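Local coordinates for protein rhamnosidase B (Bacillus sp., PDB 2OKX) that hydrolyses terminal alpha-L-rhamnosyl residues of rhamnosides as a member of glycoside hydrolase family 78, probably with inversion at the anomeric carbon, at residues T530-E535 with R558-E562; V761-Q767 with P792-I798; Y219-D224 with L391-N396; S875-V879 with D890-C896; N235-P239 with S620-S624. One frame throughout, in Å; residues are numbered along the deposited sequence. Where two conformers were deposited one is given.

The five contacts do not touch. Interactions 3 and 5 lie closest by centres, about 24 Å apart (nearest atoms about 10 Å), and their segments alternate along the sequence: 3 adds an edge strand to a beta sheet, while 5 ties a loop of the same beta region to the alpha barrel. Interaction 1, about 27 Å from interaction 5 between centres, falls between that contact's two segments in sequence, at the barrel's first helix. Interaction 2 joins helix 764-772 to the loop after 778-789. Interaction 4, about 56 Å from interaction 3 between centres, is where the chain leaves the barrel. Glycerol, probably from the crystallisation liquor, lies near interactions 1, 2, 3 and 5.

Interaction 1: T530-E535 with R558-E562; sequences TYPVAE and RLCME
This contact joins the linker that enters the alpha barrel to the C-terminal end of helix 544-559. Thr530-Glu535 follows strand 520-528 as an irregular, largely extended chain, whereas Arg558 and Leu559 are the last helical residues. From Cys560 (phi/psi -100/20) the second segment unwinds, with Met561 N still bonded to Arg558 O at 3.2 Å. The closest CA pair is Thr530 and Glu562, 4.8 Å apart, and a single backbone hydrogen bond crosses the gap, Tyr531 N to Met561 O at 2.7 Å. Thr530 takes chi1 p, so that OG1 donates to Tyr531 O (2.8 Å) within its own segment. Tyr531 (chi1 t) lays its CB on Met561 CB at 3.9 Å, while its ring leads off to Pro196 and helix 595-603. Val533 (chi1 m) points across the gap: CG1 meets Met561 CE at 3.7 Å, reached because Met561 is m, t, p, and CG2 rests on Arg558 CG at 4.0 Å. Arg558 stretches outward with chi1 and chi2 both t and chi3 p, and its guanidinium presents an edge to Glu535 (m, t). Glu562 turns away to a salt bridge with Arg65. Apolar packing thus grades into a charged outer end, where Arg558 NH1 and Glu535 OE1 form a 2.7 Å salt bridge, and water 2 spans Glu535 OE1 (2.6 Å) and Arg558 NH2 (2.9 Å).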
# COMPACT_ATOMS: atom_id res chain seq x y z
N THR A 530 -10.35 2.46 8.48
CA THR A 530 -9.10 1.97 9.06
C THR A 530 -9.42 0.93 10.12
O THR A 530 -10.58 0.67 10.44
CB THR A 530 -8.31 3.10 9.77
OG1 THR A 530 -8.97 3.45 10.99
CG2 THR A 530 -8.21 4.34 8.89
N TYR A 531 -8.37 0.33 10.68
CA TYR A 531 -8.54 -0.63 11.74
C TYR A 531 -9.19 0.19 12.85
O TYR A 531 -8.95 1.40 12.95
CB TYR A 531 -7.17 -1.15 12.19
CG TYR A 531 -7.24 -2.25 13.22
CD1 TYR A 531 -7.26 -1.96 14.59
CD2 TYR A 531 -7.32 -3.59 12.83
CE1 TYR A 531 -7.36 -2.98 15.54
CE2 TYR A 531 -7.43 -4.61 13.76
CZ TYR A 531 -7.45 -4.30 15.11
OH TYR A 531 -7.54 -5.32 16.04
N PRO A 532 -10.05 -0.43 13.68
CA PRO A 532 -10.71 0.33 14.75
C PRO A 532 -9.75 0.81 15.83
O PRO A 532 -9.38 0.06 16.73
CB PRO A 532 -11.74 -0.67 15.28
CG PRO A 532 -11.07 -1.99 15.07
CD PRO A 532 -10.47 -1.84 13.69
N VAL A 533 -9.34 2.08 15.73
CA VAL A 533 -8.43 2.66 16.71
C VAL A 533 -9.05 3.90 17.34
O VAL A 533 -9.71 4.69 16.67
CB VAL A 533 -7.08 3.07 16.07
CG1 VAL A 533 -6.32 1.85 15.61
CG2 VAL A 533 -7.33 4.03 14.90
N ALA A 534 -8.83 4.06 18.64
CA ALA A 534 -9.32 5.23 19.36
C ALA A 534 -8.05 5.96 19.82
O ALA A 534 -7.01 5.33 20.00
CB ALA A 534 -10.16 4.81 20.56
N GLU A 535 -8.14 7.27 19.99
CA GLU A 535 -6.97 8.04 20.39
C GLU A 535 -6.67 7.90 21.87
O GLU A 535 -6.65 8.88 22.61
CB GLU A 535 -7.17 9.51 19.97
CG GLU A 535 -7.24 9.64 18.45
CD GLU A 535 -7.33 11.07 17.93
OE1 GLU A 535 -7.18 11.25 16.71
OE2 GLU A 535 -7.56 12.01 18.72
N ARG A 558 -2.43 5.57 11.79
CA ARG A 558 -3.85 5.28 11.63
C ARG A 558 -4.16 4.86 10.19
O ARG A 558 -4.79 3.82 9.96
CB ARG A 558 -4.67 6.52 12.01
CG ARG A 558 -6.18 6.39 11.92
CD ARG A 558 -6.82 7.49 12.77
NE ARG A 558 -6.16 8.78 12.56
CZ ARG A 558 -6.10 9.75 13.48
NH1 ARG A 558 -6.67 9.57 14.66
NH2 ARG A 558 -5.48 10.89 13.21
N LEU A 559 -3.71 5.65 9.23
CA LEU A 559 -3.98 5.37 7.82
C LEU A 559 -3.27 4.13 7.28
O LEU A 559 -3.66 3.60 6.23
CB LEU A 559 -3.63 6.58 6.95
CG LEU A 559 -4.36 7.89 7.24
CD1 LEU A 559 -3.97 8.89 6.16
CD2 LEU A 559 -5.88 7.69 7.24
N CYS A 560 -2.24 3.68 7.97
CA CYS A 560 -1.50 2.50 7.55
C CYS A 560 -1.93 1.27 8.34
O CYS A 560 -1.20 0.29 8.42
CB CYS A 560 0.00 2.72 7.71
SG CYS A 560 0.66 3.90 6.51
N MET A 561 -3.12 1.35 8.93
CA MET A 561 -3.68 0.24 9.69
C MET A 561 -5.02 -0.12 9.06
O MET A 561 -6.03 0.56 9.29
CB MET A 561 -3.86 0.61 11.16
CG MET A 561 -2.56 0.66 11.96
SD MET A 561 -2.73 1.26 13.66
CE MET A 561 -3.41 -0.18 14.49
N GLU A 562 -5.02 -1.16 8.23
CA GLU A 562 -6.24 -1.64 7.58
C GLU A 562 -6.53 -2.97 8.26
O GLU A 562 -6.48 -3.06 9.49
CB GLU A 562 -5.99 -1.86 6.08
CG GLU A 562 -5.52 -0.61 5.33
CD GLU A 562 -5.38 -0.83 3.83
OE1 GLU A 562 -4.95 0.12 3.14
OE2 GLU A 562 -5.70 -1.94 3.34
O HOH W 1 -8.91 7.53 16.01
O HOH W 2 -6.53 13.03 14.91

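Interaction 2: V761-Q767 with P792-I798; sequences VYSMQTQ and PPAFVQI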
# COMPACT_ATOMS: atom_id res chain seq x y z
N VAL A 761 32.93 1.69 0.33
CA VAL A 761 31.83 2.58 0.68
C VAL A 761 31.49 2.44 2.16
O VAL A 761 31.33 1.34 2.68
CB VAL A 761 30.57 2.26 -0.17
CG1 VAL A 761 29.41 3.16 0.25
CG2 VAL A 761 30.88 2.45 -1.65
N TYR A 762 31.40 3.58 2.85
CA TYR A 762 31.07 3.60 4.27
C TYR A 762 29.80 4.39 4.51
O TYR A 762 29.64 5.51 4.00
CB TYR A 762 32.23 4.21 5.05
CG TYR A 762 33.49 3.39 4.98
CD1 TYR A 762 33.67 2.27 5.80
CD2 TYR A 762 34.48 3.68 4.04
CE1 TYR A 762 34.80 1.47 5.70
CE2 TYR A 762 35.62 2.88 3.93
CZ TYR A 762 35.77 1.78 4.76
OH TYR A 762 36.89 0.98 4.64
N SER A 763 28.88 3.81 5.28
CA SER A 763 27.61 4.46 5.55
C SER A 763 27.28 4.53 7.04
O SER A 763 27.76 3.72 7.83
CB SER A 763 26.49 3.72 4.83
OG SER A 763 26.37 2.40 5.33
N MET A 764 26.47 5.51 7.41
CA MET A 764 26.05 5.66 8.79
C MET A 764 25.19 4.46 9.16
O MET A 764 25.25 3.96 10.28
CB MET A 764 25.22 6.93 8.96
CG MET A 764 26.04 8.19 9.11
SD MET A 764 27.09 8.08 10.57
CE MET A 764 25.85 7.99 11.87
N GLN A 765 24.41 4.00 8.18
CA GLN A 765 23.51 2.86 8.37
C GLN A 765 24.20 1.63 8.95
O GLN A 765 23.77 1.09 9.97
CB GLN A 765 22.84 2.49 7.04
CG GLN A 765 21.80 3.49 6.52
CD GLN A 765 22.38 4.64 5.70
OE1 GLN A 765 21.65 5.34 5.00
NE2 GLN A 765 23.69 4.83 5.79
N THR A 766 25.26 1.18 8.29
CA THR A 766 25.97 -0.01 8.76
C THR A 766 26.52 0.16 10.17
O THR A 766 26.48 -0.77 10.96
CB THR A 766 27.12 -0.36 7.80
OG1 THR A 766 26.58 -0.64 6.50
CG2 THR A 766 27.88 -1.58 8.31
N GLN A 767 27.02 1.35 10.47
CA GLN A 767 27.57 1.63 11.79
C GLN A 767 26.46 1.60 12.85
O GLN A 767 26.63 1.01 13.92
CB GLN A 767 28.25 3.00 11.81
CG GLN A 767 29.18 3.28 10.63
CD GLN A 767 30.08 2.10 10.29
OE1 GLN A 767 30.71 1.50 11.16
NE2 GLN A 767 30.14 1.76 9.00
N PRO A 792 30.04 11.37 10.03
CA PRO A 792 31.03 11.81 9.05
C PRO A 792 30.34 12.13 7.72
O PRO A 792 29.75 11.26 7.09
CB PRO A 792 31.96 10.60 8.93
CG PRO A 792 31.88 9.99 10.30
CD PRO A 792 30.40 10.05 10.59
N PRO A 793 30.40 13.40 7.28
CA PRO A 793 29.77 13.81 6.03
C PRO A 793 30.22 13.01 4.80
O PRO A 793 29.56 13.04 3.76
CB PRO A 793 30.13 15.29 5.93
CG PRO A 793 31.43 15.37 6.66
CD PRO A 793 31.17 14.51 7.87
N ALA A 794 31.34 12.30 4.93
CA ALA A 794 31.86 11.50 3.82
C ALA A 794 31.12 10.17 3.73
O ALA A 794 31.09 9.53 2.68
CB ALA A 794 33.35 11.25 4.01
N PHE A 795 30.52 9.76 4.85
CA PHE A 795 29.77 8.52 4.90
C PHE A 795 28.43 8.69 4.20
O PHE A 795 27.93 9.81 4.07
CB PHE A 795 29.49 8.10 6.34
CG PHE A 795 30.65 7.45 7.04
CD1 PHE A 795 30.47 6.85 8.28
CD2 PHE A 795 31.91 7.43 6.47
CE1 PHE A 795 31.53 6.24 8.95
CE2 PHE A 795 32.98 6.83 7.12
CZ PHE A 795 32.79 6.23 8.37
N VAL A 796 27.86 7.58 3.74
CA VAL A 796 26.55 7.62 3.10
C VAL A 796 25.63 8.01 4.26
O VAL A 796 25.82 7.53 5.38
CB VAL A 796 26.15 6.23 2.55
CG1 VAL A 796 24.70 6.26 2.08
CG2 VAL A 796 27.07 5.85 1.40
N GLN A 797 24.65 8.87 4.00
CA GLN A 797 23.74 9.31 5.05
C GLN A 797 22.40 8.56 5.05
O GLN A 797 22.06 7.89 4.07
CB GLN A 797 23.48 10.81 4.90
CG GLN A 797 24.74 11.67 4.95
CD GLN A 797 25.49 11.55 6.26
OE1 GLN A 797 24.91 11.72 7.33
NE2 GLN A 797 26.78 11.26 6.18
N ILE A 798 21.67 8.68 6.15
CA ILE A 798 20.36 8.03 6.29
C ILE A 798 19.41 8.62 5.25
O ILE A 798 19.28 9.84 5.14
CB ILE A 798 19.79 8.25 7.71
CG1 ILE A 798 20.65 7.51 8.74
CG2 ILE A 798 18.34 7.77 7.77
CD1 ILE A 798 20.18 7.66 10.17
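Within the barrel of helical hairpins, the start of helix 764-772 packs against the loop between helices 778-789 and 801-813. The segments run in the same sense, with Ser763 and Val796 forming an isolated beta bridge (CA to CA 4.1 Å): Val796 N donates to Tyr762 O at 2.7 Å and Met764 N to Val796 O at 2.9 Å. Phe795 is one bump. A type I turn from Pro792 delivers its ring into a hollow lined by Tyr762, Met764 and Gln767. Tyr762 CB sits over one ring face, 3.8 Å from the Phe795 centroid in a CH-pi contact, Met764 SD lies at the ring edge, 4.3 Å from Phe795 CD1, and Tyr787 of helix 778-789 packs edge-to-face. The Tyr762 ring itself is slid aside and barely overlaps. Met764, curled m, m, m, also brings SD to 3.9 Å from Pro792 CD. The second bump, Val796, fits against Val761 (CG2 to Val761 CG1, 3.7 Å) and the CB of Ser763, the helix N-cap, whose OG is bonded to Asp750. Ile798 reaches onto helix 801-813. Gln797 folds back over the turn, its NE2 donating to Phe795 O at 2.8 Å.

Interaction 3: Y219-D224 with L391-N396; sequences YAAALD and LYTEEN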
# COMPACT_ATOMS: atom_id res chain seq x y z
N TYR A 219 -6.89 11.68 -27.63
CA TYR A 219 -6.73 10.25 -27.44
C TYR A 219 -5.89 9.97 -26.18
O TYR A 219 -4.81 10.51 -26.03
CB TYR A 219 -6.04 9.64 -28.67
CG TYR A 219 -5.71 8.17 -28.55
CD1 TYR A 219 -6.71 7.20 -28.61
CD2 TYR A 219 -4.39 7.74 -28.35
CE1 TYR A 219 -6.41 5.85 -28.45
CE2 TYR A 219 -4.09 6.40 -28.19
CZ TYR A 219 -5.10 5.45 -28.25
OH TYR A 219 -4.81 4.13 -28.07
N ALA A 220 -6.42 9.14 -25.28
CA ALA A 220 -5.70 8.78 -24.05
C ALA A 220 -6.09 7.35 -23.71
O ALA A 220 -7.27 7.05 -23.53
CB ALA A 220 -6.07 9.72 -22.91
N ALA A 221 -5.11 6.46 -23.63
CA ALA A 221 -5.40 5.07 -23.35
C ALA A 221 -4.50 4.46 -22.29
O ALA A 221 -3.34 4.84 -22.15
CB ALA A 221 -5.31 4.25 -24.65
N ALA A 222 -5.07 3.52 -21.55
CA ALA A 222 -4.34 2.81 -20.51
C ALA A 222 -4.19 1.38 -21.01
O ALA A 222 -5.18 0.71 -21.34
CB ALA A 222 -5.13 2.84 -19.19
N LEU A 223 -2.94 0.91 -21.09
CA LEU A 223 -2.65 -0.43 -21.58
C LEU A 223 -1.97 -1.31 -20.55
O LEU A 223 -1.06 -0.87 -19.85
CB LEU A 223 -1.73 -0.35 -22.80
CG LEU A 223 -1.56 0.95 -23.59
CD1 LEU A 223 -0.55 0.71 -24.72
CD2 LEU A 223 -2.88 1.41 -24.16
N ASP A 224 -2.42 -2.55 -20.44
CA ASP A 224 -1.80 -3.49 -19.52
C ASP A 224 -0.84 -4.31 -20.37
O ASP A 224 -1.15 -5.41 -20.83
CB ASP A 224 -2.85 -4.39 -18.87
CG ASP A 224 -2.27 -5.22 -17.74
OD1 ASP A 224 -3.05 -5.67 -16.88
OD2 ASP A 224 -1.04 -5.43 -17.72
N LEU A 391 -7.55 -5.67 -21.87
CA LEU A 391 -6.33 -5.06 -21.34
C LEU A 391 -6.14 -3.66 -21.92
O LEU A 391 -5.08 -3.06 -21.78
CB LEU A 391 -5.11 -5.92 -21.71
CG LEU A 391 -5.17 -7.41 -21.37
CD1 LEU A 391 -3.86 -8.08 -21.80
CD2 LEU A 391 -5.40 -7.59 -19.88
N TYR A 392 -7.19 -3.14 -22.56
CA TYR A 392 -7.11 -1.84 -23.20
C TYR A 392 -8.35 -0.97 -22.97
O TYR A 392 -9.47 -1.47 -23.00
CB TYR A 392 -6.93 -2.05 -24.71
CG TYR A 392 -6.95 -0.80 -25.54
CD1 TYR A 392 -5.78 -0.09 -25.79
CD2 TYR A 392 -8.14 -0.31 -26.08
CE1 TYR A 392 -5.78 1.06 -26.57
CE2 TYR A 392 -8.16 0.84 -26.86
CZ TYR A 392 -6.98 1.52 -27.10
OH TYR A 392 -6.98 2.65 -27.88
N THR A 393 -8.13 0.32 -22.76
CA THR A 393 -9.24 1.25 -22.57
C THR A 393 -8.87 2.69 -22.92
O THR A 393 -7.76 3.14 -22.64
CB THR A 393 -9.81 1.23 -21.12
OG1 THR A 393 -10.99 2.04 -21.07
CG2 THR A 393 -8.78 1.78 -20.13
N GLU A 394 -9.81 3.39 -23.54
CA GLU A 394 -9.61 4.79 -23.91
C GLU A 394 -10.29 5.71 -22.89
O GLU A 394 -10.35 6.92 -23.07
CB GLU A 394 -10.15 5.03 -25.33
CG GLU A 394 -9.17 4.58 -26.41
CD GLU A 394 -9.79 4.49 -27.80
OE1 GLU A 394 -10.67 5.32 -28.12
OE2 GLU A 394 -9.39 3.59 -28.56
N GLU A 395 -10.80 5.11 -21.82
CA GLU A 395 -11.44 5.87 -20.74
C GLU A 395 -10.33 5.91 -19.70
O GLU A 395 -10.30 5.11 -18.76
CB GLU A 395 -12.67 5.11 -20.25
CG GLU A 395 -13.67 4.85 -21.37
CD GLU A 395 -14.90 4.09 -20.92
OE1 GLU A 395 -14.79 2.87 -20.67
OE2 GLU A 395 -15.97 4.72 -20.80
N ASN A 396 -9.41 6.85 -19.89
CA ASN A 396 -8.22 6.99 -19.05
C ASN A 396 -8.15 8.28 -18.23
O ASN A 396 -7.63 9.30 -18.68
CB ASN A 396 -7.00 6.87 -19.97
CG ASN A 396 -5.69 6.99 -19.24
OD1 ASN A 396 -5.64 6.94 -18.01
ND2 ASN A 396 -4.61 7.13 -20.00
O HOH W 3 -9.35 8.49 -25.13
O HOH W 4 -6.09 -1.05 -19.32
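Residues 219-223 and 392-393 run antiparallel in the beta-rich D2 region, where the chain returns 167 residues later to supply the edge strand of a five-strand sheet; strand 314-320 flanks 219-223 on its other side. Ala222 and Thr393 are a hydrogen-bonded pair (CA to CA 5.5 Å), with Ala222 N to Thr393 O at 2.9 Å and Thr393 N to Ala222 O at 3.3 Å; Leu223 and Tyr392 follow as a non-hydrogen-bonded pair, and Asp224 N reaches Leu391 O at 3.0 Å. Pairing stops at Glu394, whose phi/psi of -100/6 turns the chain: Thr393 OG1 accepts from Glu395 N (3.2 Å) in an ST turn, and water 3 joins Ala220 N (3.0 Å) to Glu394 O (2.8 Å). Leu223 CD2, 3.6 Å from Tyr392 CD1, and Ala221 CB, 3.8 Å from Tyr392 CE1, both pack on the same side of the Tyr392 ring. On the other sheet face, Ala222 CB packs on Thr393 CG2 at 3.9 Å. At either end of the ladder a residue N-caps a helix: Asp224, also salt-bridged to Arg20, caps 225-229, and Asn396, bonded to His315, caps 397-402. Tyr219 OH donates to Tyr392 OH (2.6 Å), which donates to Glu394 OE2 (2.7 Å). These hydroxyls carry polar contact from Tyr392 to Tyr219, beyond the last bridged pair, and give the Glu394 carboxylate a neutral donor.

Interaction 4: S875-V879 with D890-C896; sequences SILGV and DIAPQPC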
# COMPACT_ATOMS: atom_id res chain seq x y z
N SER A 875 11.19 7.66 25.03
CA SER A 875 12.47 8.27 25.38
C SER A 875 12.41 9.60 26.13
O SER A 875 13.23 9.85 27.01
CB SER A 875 13.30 8.48 24.11
OG SER A 875 13.76 7.24 23.59
N ILE A 876 11.43 10.43 25.80
CA ILE A 876 11.29 11.76 26.39
C ILE A 876 10.31 11.87 27.56
O ILE A 876 10.69 12.26 28.66
CB ILE A 876 10.87 12.78 25.29
CG1 ILE A 876 11.78 12.60 24.07
CG2 ILE A 876 10.96 14.20 25.81
CD1 ILE A 876 13.26 12.76 24.35
N LEU A 877 9.04 11.55 27.32
CA LEU A 877 8.06 11.60 28.39
C LEU A 877 8.58 10.69 29.51
O LEU A 877 8.43 11.00 30.70
CB LEU A 877 6.70 11.09 27.91
CG LEU A 877 5.59 11.13 28.96
CD1 LEU A 877 5.30 12.58 29.39
CD2 LEU A 877 4.35 10.49 28.38
N GLY A 878 9.18 9.57 29.11
CA GLY A 878 9.77 8.65 30.07
C GLY A 878 9.07 7.33 30.37
O GLY A 878 9.46 6.64 31.30
N VAL A 879 8.07 6.96 29.58
CA VAL A 879 7.35 5.72 29.83
C VAL A 879 7.89 4.51 29.08
O VAL A 879 7.87 4.48 27.85
CB VAL A 879 5.85 5.85 29.47
CG1 VAL A 879 5.11 4.55 29.79
CG2 VAL A 879 5.23 7.01 30.24
N ASP A 890 8.70 1.39 33.98
CA ASP A 890 9.81 2.25 34.37
C ASP A 890 9.51 3.66 33.89
O ASP A 890 9.27 3.88 32.70
CB ASP A 890 11.10 1.76 33.71
CG ASP A 890 11.51 0.38 34.19
OD1 ASP A 890 12.39 -0.23 33.56
OD2 ASP A 890 10.95 -0.09 35.21
N ILE A 891 9.49 4.61 34.82
CA ILE A 891 9.25 6.01 34.49
C ILE A 891 10.57 6.75 34.68
O ILE A 891 11.05 6.92 35.81
CB ILE A 891 8.18 6.63 35.41
CG1 ILE A 891 6.88 5.82 35.34
CG2 ILE A 891 7.92 8.08 34.99
CD1 ILE A 891 6.27 5.71 33.95
N ALA A 892 11.17 7.17 33.57
CA ALA A 892 12.45 7.88 33.61
C ALA A 892 12.47 8.98 32.56
O ALA A 892 13.00 8.80 31.47
CB ALA A 892 13.59 6.89 33.36
N PRO A 893 11.91 10.15 32.90
CA PRO A 893 11.86 11.29 31.98
C PRO A 893 13.23 11.80 31.55
O PRO A 893 14.21 11.68 32.30
CB PRO A 893 11.09 12.35 32.77
CG PRO A 893 10.25 11.54 33.73
CD PRO A 893 11.24 10.48 34.17
N GLN A 894 13.29 12.34 30.34
CA GLN A 894 14.50 12.94 29.78
C GLN A 894 14.00 14.21 29.11
O GLN A 894 13.83 14.26 27.89
CB GLN A 894 15.17 12.01 28.75
CG GLN A 894 15.79 10.74 29.35
CD GLN A 894 16.84 11.04 30.40
OE1 GLN A 894 17.23 10.15 31.17
NE2 GLN A 894 17.32 12.28 30.45
N PRO A 895 13.72 15.25 29.91
CA PRO A 895 13.22 16.55 29.44
C PRO A 895 14.07 17.26 28.39
O PRO A 895 13.55 18.03 27.59
CB PRO A 895 13.11 17.37 30.72
CG PRO A 895 12.87 16.32 31.78
CD PRO A 895 13.84 15.25 31.39
N CYS A 896 15.38 17.01 28.40
CA CYS A 896 16.27 17.67 27.46
C CYS A 896 16.05 19.17 27.62
O CYS A 896 16.21 19.69 28.73
CB CYS A 896 15.96 17.23 26.03
SG CYS A 896 16.17 15.46 25.76
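Two backbone hydrogen bonds carry the contact: Gln894 N donates to Ile876 O at 3.1 Å in an almost straight line, and Ala892 N to Gly878 O at 2.9 Å. Gly878 O also receives a CA-H...O contact from Ile891 CA at 3.3 Å. Steric fit comes next. Gly878 has phi/psi of 106/11 and its CA lies 3.9 Å from Pro893 N; an ideal CB would come within 2.6 Å of that nitrogen, so any side chain would clash. Apolar contacts are few: Val879 CG2 meets Ile891 CD1 at 4.1 Å, where the two residues form an antiparallel non-hydrogen-bonded pair, and Ile876 CD1 approaches Cys896 SG at 4.2 Å. Around them, Trp917 of strand 912-921 packs on Pro893 and Pro895 and bonds to Leu877 O. The arrangement is a helix-to-sheet junction: the chain leaves helix 868-876, the last helix, and turns through glycine directly into strand 879-881, paired with 888-891 in the C-terminal beta domain.

Interaction 5: N235-P239 with S620-S624; sequences NHANP and SAWSS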
# COMPACT_ATOMS: atom_id res chain seq x y z
N ASN A 235 -1.21 -14.95 -13.48
CA ASN A 235 -1.23 -15.90 -12.38
C ASN A 235 -0.26 -15.65 -11.23
O ASN A 235 -0.25 -16.39 -10.26
CB ASN A 235 -1.04 -17.31 -12.93
CG ASN A 235 -2.13 -17.70 -13.90
OD1 ASN A 235 -3.32 -17.68 -13.57
ND2 ASN A 235 -1.74 -18.06 -15.12
N HIS A 236 0.55 -14.60 -11.34
CA HIS A 236 1.50 -14.29 -10.27
C HIS A 236 1.77 -12.79 -10.25
O HIS A 236 1.33 -12.06 -11.14
CB HIS A 236 2.82 -15.04 -10.46
CG HIS A 236 3.60 -14.59 -11.65
ND1 HIS A 236 3.56 -15.25 -12.86
CD2 HIS A 236 4.42 -13.53 -11.82
CE1 HIS A 236 4.32 -14.61 -13.73
NE2 HIS A 236 4.85 -13.56 -13.13
N ALA A 237 2.49 -12.33 -9.23
CA ALA A 237 2.80 -10.92 -9.11
C ALA A 237 4.30 -10.67 -9.08
O ALA A 237 4.78 -9.72 -8.47
CB ALA A 237 2.16 -10.34 -7.85
N ASN A 238 5.06 -11.55 -9.74
CA ASN A 238 6.50 -11.39 -9.82
C ASN A 238 6.79 -10.51 -11.02
O ASN A 238 6.00 -10.45 -11.96
CB ASN A 238 7.20 -12.73 -10.03
CG ASN A 238 7.01 -13.68 -8.88
OD1 ASN A 238 7.22 -13.33 -7.72
ND2 ASN A 238 6.61 -14.91 -9.19
N PRO A 239 7.91 -9.79 -10.99
CA PRO A 239 8.24 -8.93 -12.13
C PRO A 239 8.53 -9.80 -13.35
O PRO A 239 9.08 -10.89 -13.22
CB PRO A 239 9.50 -8.21 -11.67
CG PRO A 239 9.36 -8.17 -10.18
CD PRO A 239 8.82 -9.54 -9.86
N SER A 620 1.02 -12.63 -0.46
CA SER A 620 1.24 -12.10 -1.80
C SER A 620 1.67 -13.08 -2.88
O SER A 620 2.22 -14.14 -2.59
CB SER A 620 2.27 -10.97 -1.72
OG SER A 620 2.66 -10.52 -3.00
N ALA A 621 1.43 -12.68 -4.13
CA ALA A 621 1.80 -13.49 -5.28
C ALA A 621 3.19 -13.09 -5.77
O ALA A 621 3.69 -13.63 -6.75
CB ALA A 621 0.77 -13.31 -6.40
N TRP A 622 3.81 -12.12 -5.10
CA TRP A 622 5.16 -11.71 -5.47
C TRP A 622 6.11 -12.46 -4.55
O TRP A 622 6.24 -12.11 -3.37
CB TRP A 622 5.38 -10.20 -5.32
CG TRP A 622 6.81 -9.76 -5.62
CD1 TRP A 622 7.75 -10.46 -6.35
CD2 TRP A 622 7.45 -8.52 -5.25
NE1 TRP A 622 8.91 -9.74 -6.45
CE2 TRP A 622 8.76 -8.55 -5.79
CE3 TRP A 622 7.04 -7.40 -4.52
CZ2 TRP A 622 9.66 -7.49 -5.62
CZ3 TRP A 622 7.93 -6.34 -4.35
CH2 TRP A 622 9.23 -6.40 -4.90
N SER A 623 6.75 -13.49 -5.08
CA SER A 623 7.69 -14.29 -4.29
C SER A 623 8.97 -13.48 -4.20
O SER A 623 9.84 -13.56 -5.07
CB SER A 623 7.95 -15.63 -4.99
OG SER A 623 8.75 -16.47 -4.18
N SER A 624 9.07 -12.69 -3.13
CA SER A 624 10.22 -11.83 -2.91
C SER A 624 10.69 -11.96 -1.47
O SER A 624 9.89 -12.09 -0.55
CB SER A 624 9.84 -10.38 -3.20
OG SER A 624 10.90 -9.49 -2.88
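This is a loop-to-loop contact between domains: residues 235-239, just ahead of strand 240-252 in the beta-rich D2 region, meet residues 620-624, a loop leading to helix 627-644 of the alpha barrel. In all, 274 Å² is buried. Ala237 and Trp622 have the nearest CA atoms, 4.4 Å apart. Two hydrogen bonds cross, one between backbones and one from a backbone amide to a side chain: Ala237 N donates to Ala621 O at 3.0 Å, and Ser623 N donates to Asn238 OD1 at 2.7 Å. Asn238 ND2 turns to Glu347, so that its amide serves both domains. Inside the barrel loop Ser620 OG accepts from Trp622 N (2.9 Å), an ST turn at the bend from which Ala621 O projects. Small apolar groups fill the space between: Ala237 CB touches Ala621 CB at 3.6 Å and Trp622 CB at 4.1 Å, while Pro239 CD lies 3.8 Å from Trp622 CD1. Asn238 OD1 also sits at the edge of the indole, 3.2 Å from Trp622 CD1, and His310 meets that ring edge-to-face. Ser623 OG bonds to Glu610 and His351, and Ser624 OG to Asp350. No salt bridge crosses between the two segments, so the direct contact is made by neutral hydrogen bonds and small apolar groups, with Asn238 supplying the side-chain acceptor.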